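Local coordinates for protein predicted acetamidase/formamidase (Thermoanaerobacter tengcongensis, PDB 3TKK) that probably hydrolyses carbon-nitrogen bonds in linear amides such as acetamide or formamide, and binds zinc and calcium ions, at residues A[3-8]-A[28-33]; A[22-27]-A[64-69]; A[79-84]-A[203-208]; A[84-89]-A[130-135]; A[165-170]-A[222-227]. All blocks are in the same frame, centred on the assembly; numbering follows the deposited sequence.

In the fold
Interactions 1, 3 and 5 join strands of one large mixed sheet, in which strands 31-36 and 203-212 are neighbours, as are 76-86 and 168-172. Interactions 1 and 3 are tied by two salt bridges, Glu31 OE2 to Lys82 NZ at 2.6 Å and Glu33 OE1 to Lys204 NZ at 2.7 Å. Interaction 2 belongs to a second sheet and packs on interaction 1, their centres about 9 Å apart. Interactions 3 and 4 share Ile84, whose backbone N also meets Glu165 OE1 of interaction 5 at 2.9 Å. Interaction 4 comes closest to the metal site: the side chain of Met133 is about 7 Å from the bound zinc and calcium ions.

Interaction 1. Residues A[3-8]-A[28-33]; sequences MKYSLS and SGDELE
Two groups grip Asp30 OD1: Met3 N at 2.9 Å, approaching from above the carboxylate plane and 42° out of it, and the hydroxyl of Ser1. Asp30 OD2 accepts from Lys27 N and from a water 2.8 Å away that is also hydrogen-bonded to Tyr5 OH. The same OD2 sits at the edge of the Tyr5 ring, 3.7 Å from CE1. A short acid suits this buried place because its two oxygens serve two backbone N-H groups. An alanine here would probably leave Met3 N and Lys27 N without these acceptors and break the water link to Tyr5. Farther on, Lys4 lays CG against Glu31 CB at 3.8 Å and makes a long salt bridge, NZ to Glu33 OE2, at 3.7 Å; Glu31 OE2 and Glu33 OE1 make salt bridges to Lys82 and Lys204. Backbone bonds such as Glu33 N to Tyr5 O (2.8 Å) complete a parallel strand pair at the border of a mixed beta sheet, strand 4-7 being outermost within this chain.

Interaction 2. Residues A[22-27]-A[64-69]; sequences PAISVK and GPIFVE
Val26 CG2 touches Ile66 CG2 at 3.6 Å and Val68 CG2 at 3.9 Å. With CG1 anti to the carbonyl carbon (chi1 -56°), CG2 is left between the backbone N and that carbon, where it meets both neighbours. Beta-branched residues suit this face, since both branches leave CB and fill space close to the main chain. Beside them Ile24 CG2 lies against Ile66 CG1. The other face is mixed: Pro22 CB packs on Phe67 CB at 3.7 Å, the two side chains lying side by side, while Ser25 OG approaches the same CB at the same distance. At the far end Lys27 NZ forms a salt bridge with Glu69 OE1 at 3.0 Å, coming from the syn side of the carboxylate and 22° out of its plane.

The backbone sets this register, with Ala23 N bonded to Pro65 O at 2.8 Å, Phe67 N to Ile24 O, Val26 N to Phe67 O, and Glu69 N to Val26 O at 2.7 Å. Strand 62-69 carries a cis peptide bond between Gly64 and Pro65.

Farther out, Tyr5 packs on Ile24 and Val26, Leu7 on Ile66, and Leu32 on Val26 and Ile66. The aliphatic face of the parallel pair 24-27 and 62-69 thus lies on the large mixed sheet, two beta sheets layered face to face as in a beta sandwich.

Interaction 3. Residues A[79-84]-A[203-208]; sequences VKIKKI and GKVLLE
Lys82 and Lys83 both face Leu206 in a classic beta bulge, one extra residue in strand 76-86. Leu206 O therefore accepts twice: from Lys82 N at 2.7 Å, and from Lys83 N at 3.2 Å, in the carbonyl plane and on a lone pair. The helix-like backbone angles of Lys82, -94° and -45°, make this possible. Its side chain is extended beyond CG and crosses Glu208, where NZ meets OE1 at 3.2 Å in a salt bridge whose hydrogen bond is weak; its stronger partner is Glu31 of the strand beyond. A methionine in its place would probably leave Glu208 and Glu31 without the positive charge between them. On either side of the bulge the antiparallel pairing, within the large mixed sheet, is regular, as in Lys80 N to Glu208 O at 2.9 Å. Leucine and valine suit the buried face: Leu207 CD2 meets Val79 CG1 at 3.9 Å, and Val205 CG1 meets Ile81 CG2. On the more open face, the bent chain of Lys83 brings CE to within 4.0 Å of Leu206 CD2.

Interaction 4. Residues A[84-89]-A[130-135]; sequences IEVAEK and VKPMIG
Ile84 meets Pro132 with its branch methyl, CG2 lying 3.6 Å from Pro132 CB. The longer arm goes another way: CG1 is anti to the carbonyl carbon (chi1 -64°), and the chain continues extended at chi2, placing CD1 farther along the facing segment. There CD1 is 3.8 Å from Ile134 CG1 and also touches Met133 CA and Pro132 O. Isoleucine suits the place because its two branches divide the work, CG2 serving the proline ring and CD1 the backbone and Ile134 beyond it. Next in sequence, Glu85 turns its side chain away, as the alternation of a strand requires, and its backbone N bonds to Lys204 O in the adjoining strand.

Val86 returns to the same face as Ile84. Its CG1 approaches Pro132 CB at 3.9 Å and CG at 4.1 Å, the two side chains crossing at about a right angle. Pro132 CB thus meets both Ile84 and Val86, and a rigid ring without polar side-chain atoms fits such purely apolar packing.

The CB of Met133 leaves on the side away from the 84-89 segment, and its side chain packs on His186, a zinc ligand. Around the contact, Leu185 of strand 180-186 packs on both Ile84 and Ile134, and strand 76-86 runs between strands 203-212 and 168-172, so the large sheet here rests on the sheet that holds strands 133-138 and 180-186.

Interaction 5. Residues A[165-170]-A[222-227]; sequences EGAEVY and VKTAEV
Lys223 and Glu168 form a hydrogen-bonded antiparallel pair in the large mixed sheet, joining strand 168-172 to strand 221-223, with Glu168 N to Lys223 O and Lys223 N to Glu168 O both at 2.8 Å. The lysine side chain can be followed outward. CB lies at the edge of the Tyr170 ring, near its plane, 4.1 Å from CE2. CG stands anti to the backbone N (chi1 171°), and the chain stays extended beyond it, side by side with that of Glu168. CD passes 3.9 Å from Glu168 OE1. NZ ends 4.5 Å from Glu168 OE1, beyond a salt bridge, but a water closes the gap: it accepts from Lys223 NZ at 2.6 Å and donates to Glu168 OE1. A long, flexible lysine suits this partly exposed place, since its stem can cover neighbours while its charge stays at the surface.

On the opposite face the residues are small and apolar, with Ala167 CB against Val222 CG2 at 3.9 Å. Gly166, where a CB would be jammed against the carbonyl O of the residue before, shares a second water with Lys223, both through their carbonyl oxygens.

Past the pair the chain turns back toward strand 227-234 through an ST turn and ST motif: Thr224 OG1 accepts from Glu226 N (3.0 Å) and from Val227 N (3.1 Å).

Interaction 1. Residues A[3-8]-A[28-33]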
# COMPACT_ATOMS: atom_id res chain seq x y z
N MET A 3 -24.22 -28.37 6.60
CA MET A 3 -23.54 -29.54 6.09
C MET A 3 -22.09 -29.18 5.85
O MET A 3 -21.81 -28.02 5.64
CB MET A 3 -24.23 -29.97 4.78
CG MET A 3 -25.66 -30.37 5.06
SD MET A 3 -25.78 -32.07 5.50
CE MET A 3 -25.43 -32.78 3.90
N LYS A 4 -21.20 -30.18 5.86
CA LYS A 4 -19.84 -30.01 5.41
C LYS A 4 -19.48 -30.91 4.24
O LYS A 4 -19.57 -32.13 4.36
CB LYS A 4 -18.81 -30.29 6.52
CG LYS A 4 -17.38 -29.77 6.24
CD LYS A 4 -16.39 -30.44 7.27
CE LYS A 4 -14.99 -29.77 7.34
NZ LYS A 4 -14.51 -29.68 8.88
N TYR A 5 -19.02 -30.34 3.15
CA TYR A 5 -18.59 -31.12 2.01
C TYR A 5 -17.10 -30.95 1.70
O TYR A 5 -16.51 -29.91 1.96
CB TYR A 5 -19.37 -30.74 0.72
CG TYR A 5 -20.86 -30.84 0.96
CD1 TYR A 5 -21.63 -29.70 1.06
CD2 TYR A 5 -21.47 -32.05 1.03
CE1 TYR A 5 -23.01 -29.77 1.27
CE2 TYR A 5 -22.85 -32.16 1.28
CZ TYR A 5 -23.62 -31.01 1.38
OH TYR A 5 -24.98 -31.11 1.62
N SER A 6 -16.54 -31.93 1.04
CA SER A 6 -15.17 -31.81 0.53
C SER A 6 -15.21 -31.78 -0.99
O SER A 6 -15.91 -32.58 -1.61
CB SER A 6 -14.42 -33.02 1.10
OG SER A 6 -13.47 -33.42 0.16
N LEU A 7 -14.53 -30.86 -1.63
CA LEU A 7 -14.61 -30.71 -3.06
C LEU A 7 -13.15 -30.87 -3.57
O LEU A 7 -12.25 -30.09 -3.21
CB LEU A 7 -15.07 -29.31 -3.42
CG LEU A 7 -15.19 -29.02 -4.91
CD1 LEU A 7 -16.15 -30.05 -5.53
CD2 LEU A 7 -15.71 -27.58 -5.09
N SER A 8 -12.97 -31.84 -4.48
CA SER A 8 -11.64 -32.16 -4.91
C SER A 8 -11.26 -31.37 -6.18
O SER A 8 -12.11 -30.86 -6.91
CB SER A 8 -11.64 -33.70 -5.05
OG SER A 8 -10.64 -34.14 -5.91
N SER A 28 -26.82 -21.90 2.01
CA SER A 28 -26.19 -20.80 2.81
C SER A 28 -25.91 -21.38 4.17
O SER A 28 -26.80 -22.01 4.80
CB SER A 28 -27.19 -19.64 2.96
OG SER A 28 -26.59 -18.65 3.79
N GLY A 29 -24.68 -21.23 4.63
CA GLY A 29 -24.29 -21.71 5.95
C GLY A 29 -23.44 -22.97 5.87
O GLY A 29 -22.93 -23.45 6.90
N ASP A 30 -23.36 -23.57 4.69
CA ASP A 30 -22.68 -24.91 4.58
C ASP A 30 -21.17 -24.62 4.52
O ASP A 30 -20.75 -23.51 4.05
CB ASP A 30 -23.03 -25.63 3.25
CG ASP A 30 -24.35 -26.35 3.30
OD1 ASP A 30 -24.85 -26.57 4.36
OD2 ASP A 30 -24.89 -26.67 2.22
N GLU A 31 -20.37 -25.62 4.88
CA GLU A 31 -18.95 -25.50 4.83
C GLU A 31 -18.42 -26.37 3.68
O GLU A 31 -19.01 -27.37 3.42
CB GLU A 31 -18.38 -26.06 6.14
CG GLU A 31 -18.27 -25.04 7.26
CD GLU A 31 -17.48 -25.54 8.48
OE1 GLU A 31 -17.42 -26.74 8.79
OE2 GLU A 31 -16.90 -24.71 9.13
N LEU A 32 -17.28 -26.01 3.10
CA LEU A 32 -16.54 -26.88 2.20
C LEU A 32 -15.05 -26.90 2.50
O LEU A 32 -14.50 -25.83 2.67
CB LEU A 32 -16.65 -26.33 0.76
CG LEU A 32 -18.06 -26.47 0.19
CD1 LEU A 32 -18.82 -25.08 0.12
CD2 LEU A 32 -17.95 -27.07 -1.23
N GLU A 33 -14.39 -28.06 2.37
CA GLU A 33 -12.93 -28.13 2.24
C GLU A 33 -12.63 -28.31 0.81
O GLU A 33 -13.08 -29.33 0.16
CB GLU A 33 -12.32 -29.37 2.96
CG GLU A 33 -12.77 -29.52 4.36
CD GLU A 33 -11.91 -30.57 5.20
OE1 GLU A 33 -10.70 -30.77 4.86
OE2 GLU A 33 -12.43 -31.16 6.21
O HOH W 1 -26.35 -28.94 1.57
O HOH W 2 -11.15 -31.17 -0.33

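Interaction 2. Residues A[22-27]-A[64-69]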
# COMPACT_ATOMS: atom_id res chain seq x y z
N PRO A 22 -22.11 -26.24 -12.33
CA PRO A 22 -21.78 -26.34 -10.91
C PRO A 22 -21.19 -27.71 -10.67
O PRO A 22 -21.68 -28.75 -11.20
CB PRO A 22 -23.15 -26.29 -10.22
CG PRO A 22 -24.03 -25.61 -11.14
CD PRO A 22 -23.54 -25.94 -12.56
N ALA A 23 -20.12 -27.71 -9.89
CA ALA A 23 -19.45 -28.98 -9.51
C ALA A 23 -20.28 -29.56 -8.40
O ALA A 23 -20.33 -30.78 -8.20
CB ALA A 23 -17.98 -28.70 -9.01
N ILE A 24 -20.93 -28.67 -7.67
CA ILE A 24 -21.70 -29.12 -6.48
C ILE A 24 -22.62 -27.92 -6.09
O ILE A 24 -22.33 -26.75 -6.43
CB ILE A 24 -20.77 -29.49 -5.34
CG1 ILE A 24 -21.54 -30.13 -4.19
CG2 ILE A 24 -19.89 -28.26 -4.85
CD1 ILE A 24 -20.53 -30.57 -2.98
N SER A 25 -23.77 -28.27 -5.55
CA SER A 25 -24.71 -27.34 -4.92
C SER A 25 -24.69 -27.47 -3.41
O SER A 25 -24.77 -28.58 -2.88
CB SER A 25 -26.18 -27.63 -5.38
OG SER A 25 -26.36 -27.15 -6.66
N VAL A 26 -24.63 -26.32 -2.73
CA VAL A 26 -24.64 -26.27 -1.30
C VAL A 26 -25.66 -25.15 -0.93
O VAL A 26 -26.20 -24.43 -1.84
CB VAL A 26 -23.23 -25.91 -0.74
CG1 VAL A 26 -22.15 -26.91 -1.25
CG2 VAL A 26 -22.83 -24.45 -1.13
N LYS A 27 -25.91 -25.02 0.37
CA LYS A 27 -26.83 -23.99 0.87
C LYS A 27 -26.11 -22.99 1.73
O LYS A 27 -24.97 -23.23 2.27
CB LYS A 27 -27.99 -24.61 1.74
CG LYS A 27 -28.70 -25.81 1.10
CD LYS A 27 -29.75 -26.45 2.13
CE LYS A 27 -30.31 -27.79 1.64
NZ LYS A 27 -31.10 -27.39 0.48
N GLY A 64 -14.01 -25.66 -8.34
CA GLY A 64 -15.37 -25.15 -8.44
C GLY A 64 -15.95 -25.40 -9.85
O GLY A 64 -15.40 -26.19 -10.67
N PRO A 65 -17.09 -24.76 -10.15
CA PRO A 65 -17.73 -23.77 -9.30
C PRO A 65 -18.72 -24.37 -8.33
O PRO A 65 -19.20 -25.50 -8.50
CB PRO A 65 -18.43 -22.82 -10.32
CG PRO A 65 -18.53 -23.64 -11.61
CD PRO A 65 -17.76 -24.95 -11.44
N ILE A 66 -18.92 -23.69 -7.23
CA ILE A 66 -19.90 -24.09 -6.24
C ILE A 66 -21.19 -23.25 -6.41
O ILE A 66 -21.15 -22.01 -6.38
CB ILE A 66 -19.29 -23.76 -4.88
CG1 ILE A 66 -17.96 -24.54 -4.73
CG2 ILE A 66 -20.32 -23.98 -3.72
CD1 ILE A 66 -16.98 -23.89 -3.56
N PHE A 67 -22.30 -23.92 -6.62
CA PHE A 67 -23.60 -23.24 -6.71
C PHE A 67 -24.11 -23.14 -5.30
O PHE A 67 -24.15 -24.17 -4.58
CB PHE A 67 -24.52 -24.08 -7.59
CG PHE A 67 -25.81 -23.48 -7.85
CD1 PHE A 67 -26.08 -22.85 -9.11
CD2 PHE A 67 -26.79 -23.48 -6.88
CE1 PHE A 67 -27.32 -22.31 -9.38
CE2 PHE A 67 -28.07 -22.91 -7.11
CZ PHE A 67 -28.37 -22.36 -8.39
N VAL A 68 -24.46 -21.91 -4.89
CA VAL A 68 -24.89 -21.68 -3.55
C VAL A 68 -26.37 -21.37 -3.63
O VAL A 68 -26.74 -20.36 -4.14
CB VAL A 68 -24.12 -20.48 -2.89
CG1 VAL A 68 -24.73 -20.17 -1.51
CG2 VAL A 68 -22.58 -20.88 -2.80
N GLU A 69 -27.20 -22.26 -3.13
CA GLU A 69 -28.65 -22.06 -3.17
C GLU A 69 -29.10 -20.76 -2.52
O GLU A 69 -28.72 -20.53 -1.41
CB GLU A 69 -29.40 -23.25 -2.51
CG GLU A 69 -29.49 -24.38 -3.56
CD GLU A 69 -30.12 -25.68 -3.08
OE1 GLU A 69 -30.69 -25.78 -1.98
OE2 GLU A 69 -30.01 -26.63 -3.87

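Interaction 3. Residues A[79-84]-A[203-208]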
# COMPACT_ATOMS: atom_id res chain seq x y z
N VAL A 79 -17.91 -15.32 2.18
CA VAL A 79 -17.11 -16.51 2.17
C VAL A 79 -16.13 -16.34 3.34
O VAL A 79 -15.24 -15.48 3.38
CB VAL A 79 -16.34 -16.71 0.84
CG1 VAL A 79 -15.47 -18.05 0.91
CG2 VAL A 79 -17.24 -16.55 -0.42
N LYS A 80 -16.32 -17.13 4.35
CA LYS A 80 -15.46 -17.08 5.52
C LYS A 80 -14.32 -18.07 5.27
O LYS A 80 -14.58 -19.32 5.19
CB LYS A 80 -16.29 -17.47 6.76
CG LYS A 80 -15.48 -17.38 8.05
CD LYS A 80 -16.35 -17.73 9.33
CE LYS A 80 -17.51 -16.77 9.60
NZ LYS A 80 -18.53 -16.91 8.50
N ILE A 81 -13.05 -17.57 5.22
CA ILE A 81 -11.85 -18.41 5.10
C ILE A 81 -11.42 -18.87 6.54
O ILE A 81 -10.88 -18.07 7.33
CB ILE A 81 -10.72 -17.63 4.48
CG1 ILE A 81 -11.19 -16.96 3.14
CG2 ILE A 81 -9.53 -18.65 4.20
CD1 ILE A 81 -11.85 -17.99 2.25
N LYS A 82 -11.64 -20.14 6.84
CA LYS A 82 -11.35 -20.66 8.19
C LYS A 82 -9.98 -21.24 8.26
O LYS A 82 -9.30 -21.01 9.20
CB LYS A 82 -12.44 -21.65 8.54
CG LYS A 82 -13.83 -20.94 8.64
CD LYS A 82 -14.75 -21.87 9.39
CE LYS A 82 -16.21 -21.43 9.26
NZ LYS A 82 -17.05 -22.33 10.16
N LYS A 83 -9.56 -22.04 7.31
CA LYS A 83 -8.23 -22.61 7.34
C LYS A 83 -7.63 -22.70 5.99
O LYS A 83 -8.33 -23.04 5.04
CB LYS A 83 -8.28 -24.04 7.81
CG LYS A 83 -7.91 -24.19 9.21
CD LYS A 83 -7.52 -25.63 9.35
CE LYS A 83 -8.75 -26.55 9.03
NZ LYS A 83 -9.24 -27.15 10.37
N ILE A 84 -6.32 -22.54 5.90
CA ILE A 84 -5.68 -22.79 4.60
C ILE A 84 -4.51 -23.77 4.87
O ILE A 84 -3.61 -23.43 5.67
CB ILE A 84 -5.12 -21.49 4.03
CG1 ILE A 84 -6.23 -20.50 3.73
CG2 ILE A 84 -4.35 -21.62 2.70
CD1 ILE A 84 -5.63 -19.20 3.11
N GLY A 203 -2.94 -26.90 -2.15
CA GLY A 203 -3.35 -26.99 -0.80
C GLY A 203 -4.83 -27.22 -0.65
O GLY A 203 -5.52 -27.60 -1.64
N LYS A 204 -5.34 -26.81 0.48
CA LYS A 204 -6.73 -27.13 0.86
C LYS A 204 -7.27 -25.95 1.73
O LYS A 204 -6.52 -25.43 2.61
CB LYS A 204 -6.67 -28.46 1.62
CG LYS A 204 -7.99 -28.95 2.13
CD LYS A 204 -8.00 -30.52 2.55
CE LYS A 204 -9.53 -30.94 3.04
NZ LYS A 204 -10.38 -32.28 2.64
N VAL A 205 -8.48 -25.47 1.43
CA VAL A 205 -9.07 -24.26 2.08
C VAL A 205 -10.37 -24.76 2.75
O VAL A 205 -11.27 -25.32 2.03
CB VAL A 205 -9.46 -23.17 1.06
CG1 VAL A 205 -10.30 -22.00 1.74
CG2 VAL A 205 -8.20 -22.64 0.35
N LEU A 206 -10.45 -24.66 4.11
CA LEU A 206 -11.75 -24.74 4.80
C LEU A 206 -12.51 -23.43 4.77
O LEU A 206 -12.05 -22.42 5.39
CB LEU A 206 -11.62 -25.28 6.25
CG LEU A 206 -12.93 -25.47 7.05
CD1 LEU A 206 -13.86 -26.52 6.45
CD2 LEU A 206 -12.67 -25.98 8.60
N LEU A 207 -13.64 -23.38 4.04
CA LEU A 207 -14.42 -22.13 3.99
C LEU A 207 -15.91 -22.38 4.28
O LEU A 207 -16.44 -23.53 4.27
CB LEU A 207 -14.30 -21.42 2.70
CG LEU A 207 -14.65 -22.23 1.45
CD1 LEU A 207 -16.13 -22.32 1.35
CD2 LEU A 207 -13.96 -21.62 0.16
N GLU A 208 -16.60 -21.28 4.51
CA GLU A 208 -18.04 -21.38 4.73
C GLU A 208 -18.68 -20.34 3.84
O GLU A 208 -18.04 -19.32 3.58
CB GLU A 208 -18.37 -21.11 6.20
CG GLU A 208 -19.84 -20.88 6.34
CD GLU A 208 -20.31 -20.62 7.77
OE1 GLU A 208 -19.58 -21.05 8.70
OE2 GLU A 208 -21.39 -19.97 7.95

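Interaction 4. Residues A[84-89]-A[130-135]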
# COMPACT_ATOMS: atom_id res chain seq x y z
N ILE A 84 -6.32 -22.54 5.90
CA ILE A 84 -5.68 -22.79 4.60
C ILE A 84 -4.51 -23.77 4.87
O ILE A 84 -3.61 -23.43 5.67
CB ILE A 84 -5.12 -21.49 4.03
CG1 ILE A 84 -6.23 -20.50 3.73
CG2 ILE A 84 -4.35 -21.62 2.70
CD1 ILE A 84 -5.63 -19.20 3.11
N GLU A 85 -4.47 -24.94 4.25
CA GLU A 85 -3.26 -25.74 4.35
C GLU A 85 -2.51 -25.79 3.07
O GLU A 85 -3.14 -25.75 1.97
CB GLU A 85 -3.62 -27.14 4.91
CG GLU A 85 -4.28 -26.98 6.29
CD GLU A 85 -5.20 -28.18 6.71
OE1 GLU A 85 -6.22 -27.97 7.46
OE2 GLU A 85 -4.89 -29.33 6.29
N VAL A 86 -1.18 -25.69 3.12
CA VAL A 86 -0.44 -25.60 1.87
C VAL A 86 0.45 -26.89 1.77
O VAL A 86 0.87 -27.46 2.74
CB VAL A 86 0.41 -24.32 1.72
CG1 VAL A 86 -0.54 -23.04 1.86
CG2 VAL A 86 1.59 -24.35 2.76
N ALA A 87 0.72 -27.31 0.53
CA ALA A 87 1.63 -28.43 0.30
C ALA A 87 3.05 -28.16 0.82
O ALA A 87 3.41 -27.00 1.11
CB ALA A 87 1.63 -28.88 -1.06
N GLU A 88 3.84 -29.23 0.98
CA GLU A 88 5.22 -29.12 1.53
C GLU A 88 6.27 -28.67 0.52
O GLU A 88 7.46 -28.57 0.84
CB GLU A 88 5.63 -30.45 2.23
CG GLU A 88 5.42 -31.51 1.34
CD GLU A 88 5.76 -32.88 1.92
OE1 GLU A 88 6.98 -33.17 2.05
OE2 GLU A 88 4.80 -33.63 2.21
N LYS A 89 5.86 -28.42 -0.71
CA LYS A 89 6.77 -27.71 -1.59
C LYS A 89 6.04 -26.63 -2.38
O LYS A 89 4.83 -26.66 -2.42
CB LYS A 89 7.46 -28.63 -2.56
CG LYS A 89 6.67 -28.92 -3.79
CD LYS A 89 7.21 -30.30 -4.28
CE LYS A 89 6.07 -31.07 -4.98
NZ LYS A 89 5.72 -30.37 -6.23
N VAL A 130 5.56 -18.97 6.94
CA VAL A 130 4.52 -18.97 5.86
C VAL A 130 3.45 -17.96 6.22
O VAL A 130 3.27 -17.65 7.42
CB VAL A 130 3.87 -20.38 5.67
CG1 VAL A 130 4.90 -21.27 4.99
CG2 VAL A 130 3.49 -20.98 7.04
N LYS A 131 2.80 -17.39 5.22
CA LYS A 131 1.60 -16.53 5.44
C LYS A 131 0.62 -16.90 4.33
O LYS A 131 0.47 -16.21 3.34
CB LYS A 131 1.95 -15.04 5.43
CG LYS A 131 2.86 -14.67 6.66
CD LYS A 131 3.18 -13.14 6.41
CE LYS A 131 3.99 -12.57 7.67
NZ LYS A 131 4.76 -11.43 7.09
N PRO A 132 -0.08 -18.02 4.51
CA PRO A 132 -0.87 -18.55 3.31
C PRO A 132 -2.01 -17.69 2.95
O PRO A 132 -2.65 -17.08 3.82
CB PRO A 132 -1.47 -19.84 3.84
CG PRO A 132 -0.38 -20.24 4.83
CD PRO A 132 0.03 -18.98 5.56
N MET A 133 -2.32 -17.64 1.63
CA MET A 133 -3.36 -16.75 1.24
C MET A 133 -3.92 -17.33 -0.08
O MET A 133 -3.31 -18.29 -0.65
CB MET A 133 -2.79 -15.32 0.87
CG MET A 133 -1.61 -15.37 -0.19
SD MET A 133 -1.28 -13.80 -1.02
CE MET A 133 -2.66 -13.82 -2.06
N ILE A 134 -5.04 -16.80 -0.51
CA ILE A 134 -5.69 -17.38 -1.64
C ILE A 134 -5.57 -16.29 -2.73
O ILE A 134 -6.07 -15.16 -2.49
CB ILE A 134 -7.22 -17.69 -1.39
CG1 ILE A 134 -7.38 -18.79 -0.23
CG2 ILE A 134 -7.84 -17.98 -2.86
CD1 ILE A 134 -8.71 -18.79 0.55
N GLY A 135 -4.93 -16.59 -3.85
CA GLY A 135 -4.73 -15.57 -4.90
C GLY A 135 -5.94 -15.38 -5.83
O GLY A 135 -6.20 -14.28 -6.30

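Interaction 5. Residues A[165-170]-A[222-227]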
# COMPACT_ATOMS: atom_id res chain seq x y z
N GLU A 165 -6.58 -17.06 6.53
CA GLU A 165 -7.42 -17.52 7.54
C GLU A 165 -7.90 -16.35 8.32
O GLU A 165 -7.07 -15.50 8.60
CB GLU A 165 -6.54 -18.46 8.46
CG GLU A 165 -6.11 -19.73 7.73
CD GLU A 165 -5.47 -20.73 8.76
OE1 GLU A 165 -5.28 -21.90 8.50
OE2 GLU A 165 -5.19 -20.28 9.85
N GLY A 166 -9.17 -16.35 8.80
CA GLY A 166 -9.63 -15.31 9.72
C GLY A 166 -10.38 -14.29 8.81
O GLY A 166 -11.08 -13.42 9.29
N ALA A 167 -10.17 -14.34 7.53
CA ALA A 167 -10.83 -13.26 6.72
C ALA A 167 -12.17 -13.67 6.15
O ALA A 167 -12.42 -14.87 6.01
CB ALA A 167 -9.94 -12.84 5.69
N GLU A 168 -12.98 -12.67 5.73
CA GLU A 168 -14.23 -12.87 5.07
C GLU A 168 -14.18 -12.07 3.80
O GLU A 168 -13.89 -10.89 3.83
CB GLU A 168 -15.33 -12.27 5.95
CG GLU A 168 -15.73 -13.16 7.10
CD GLU A 168 -16.55 -12.32 8.09
OE1 GLU A 168 -17.04 -11.19 7.73
OE2 GLU A 168 -16.67 -12.75 9.19
N VAL A 169 -14.45 -12.67 2.66
CA VAL A 169 -14.53 -11.91 1.41
C VAL A 169 -15.98 -11.82 0.93
O VAL A 169 -16.71 -12.88 0.95
CB VAL A 169 -13.77 -12.71 0.38
CG1 VAL A 169 -13.60 -11.78 -0.84
CG2 VAL A 169 -12.39 -13.07 0.96
N TYR A 170 -16.43 -10.64 0.49
CA TYR A 170 -17.79 -10.45 0.18
C TYR A 170 -17.79 -10.19 -1.25
O TYR A 170 -17.06 -9.35 -1.67
CB TYR A 170 -18.30 -9.23 0.94
CG TYR A 170 -18.38 -9.49 2.42
CD1 TYR A 170 -19.62 -9.78 3.02
CD2 TYR A 170 -17.26 -9.43 3.19
CE1 TYR A 170 -19.75 -9.97 4.34
CE2 TYR A 170 -17.35 -9.59 4.56
CZ TYR A 170 -18.58 -9.90 5.13
OH TYR A 170 -18.70 -10.08 6.47
N VAL A 222 -12.95 -7.24 1.58
CA VAL A 222 -12.37 -8.27 2.50
C VAL A 222 -12.41 -7.71 3.84
O VAL A 222 -12.10 -6.49 4.09
CB VAL A 222 -10.92 -8.80 2.11
CG1 VAL A 222 -10.01 -7.67 1.83
CG2 VAL A 222 -10.36 -9.69 3.37
N LYS A 223 -12.79 -8.55 4.80
CA LYS A 223 -12.80 -8.03 6.16
C LYS A 223 -11.95 -8.99 6.98
O LYS A 223 -12.14 -10.20 6.86
CB LYS A 223 -14.21 -8.04 6.72
CG LYS A 223 -14.27 -7.71 8.29
CD LYS A 223 -15.74 -7.69 8.82
CE LYS A 223 -15.79 -7.58 10.39
NZ LYS A 223 -17.19 -7.86 10.75
N THR A 224 -11.03 -8.48 7.79
CA THR A 224 -10.17 -9.34 8.54
C THR A 224 -10.59 -9.02 9.92
O THR A 224 -11.58 -8.29 10.16
CB THR A 224 -8.65 -9.00 8.35
OG1 THR A 224 -8.43 -7.71 8.95
CG2 THR A 224 -8.24 -8.90 6.76
N ALA A 225 -9.87 -9.59 10.86
CA ALA A 225 -10.12 -9.24 12.28
C ALA A 225 -9.96 -7.75 12.62
O ALA A 225 -10.64 -7.22 13.57
CB ALA A 225 -9.19 -10.02 13.14
N GLU A 226 -9.15 -7.07 11.83
CA GLU A 226 -8.73 -5.68 12.08
C GLU A 226 -9.25 -4.60 11.11
O GLU A 226 -9.63 -3.52 11.56
CB GLU A 226 -7.21 -5.67 12.27
CG GLU A 226 -6.73 -6.76 13.37
CD GLU A 226 -7.28 -6.53 14.77
OE1 GLU A 226 -7.52 -5.35 15.11
OE2 GLU A 226 -7.44 -7.50 15.63
N VAL A 227 -9.43 -4.93 9.82
CA VAL A 227 -9.72 -3.91 8.83
C VAL A 227 -10.70 -4.50 7.86
O VAL A 227 -10.93 -5.79 7.81
CB VAL A 227 -8.45 -3.54 8.02
CG1 VAL A 227 -7.38 -2.89 8.94
CG2 VAL A 227 -7.91 -4.79 7.34
O HOH W 3 -13.06 -11.46 9.47
O HOH W 4 -18.01 -10.23 10.07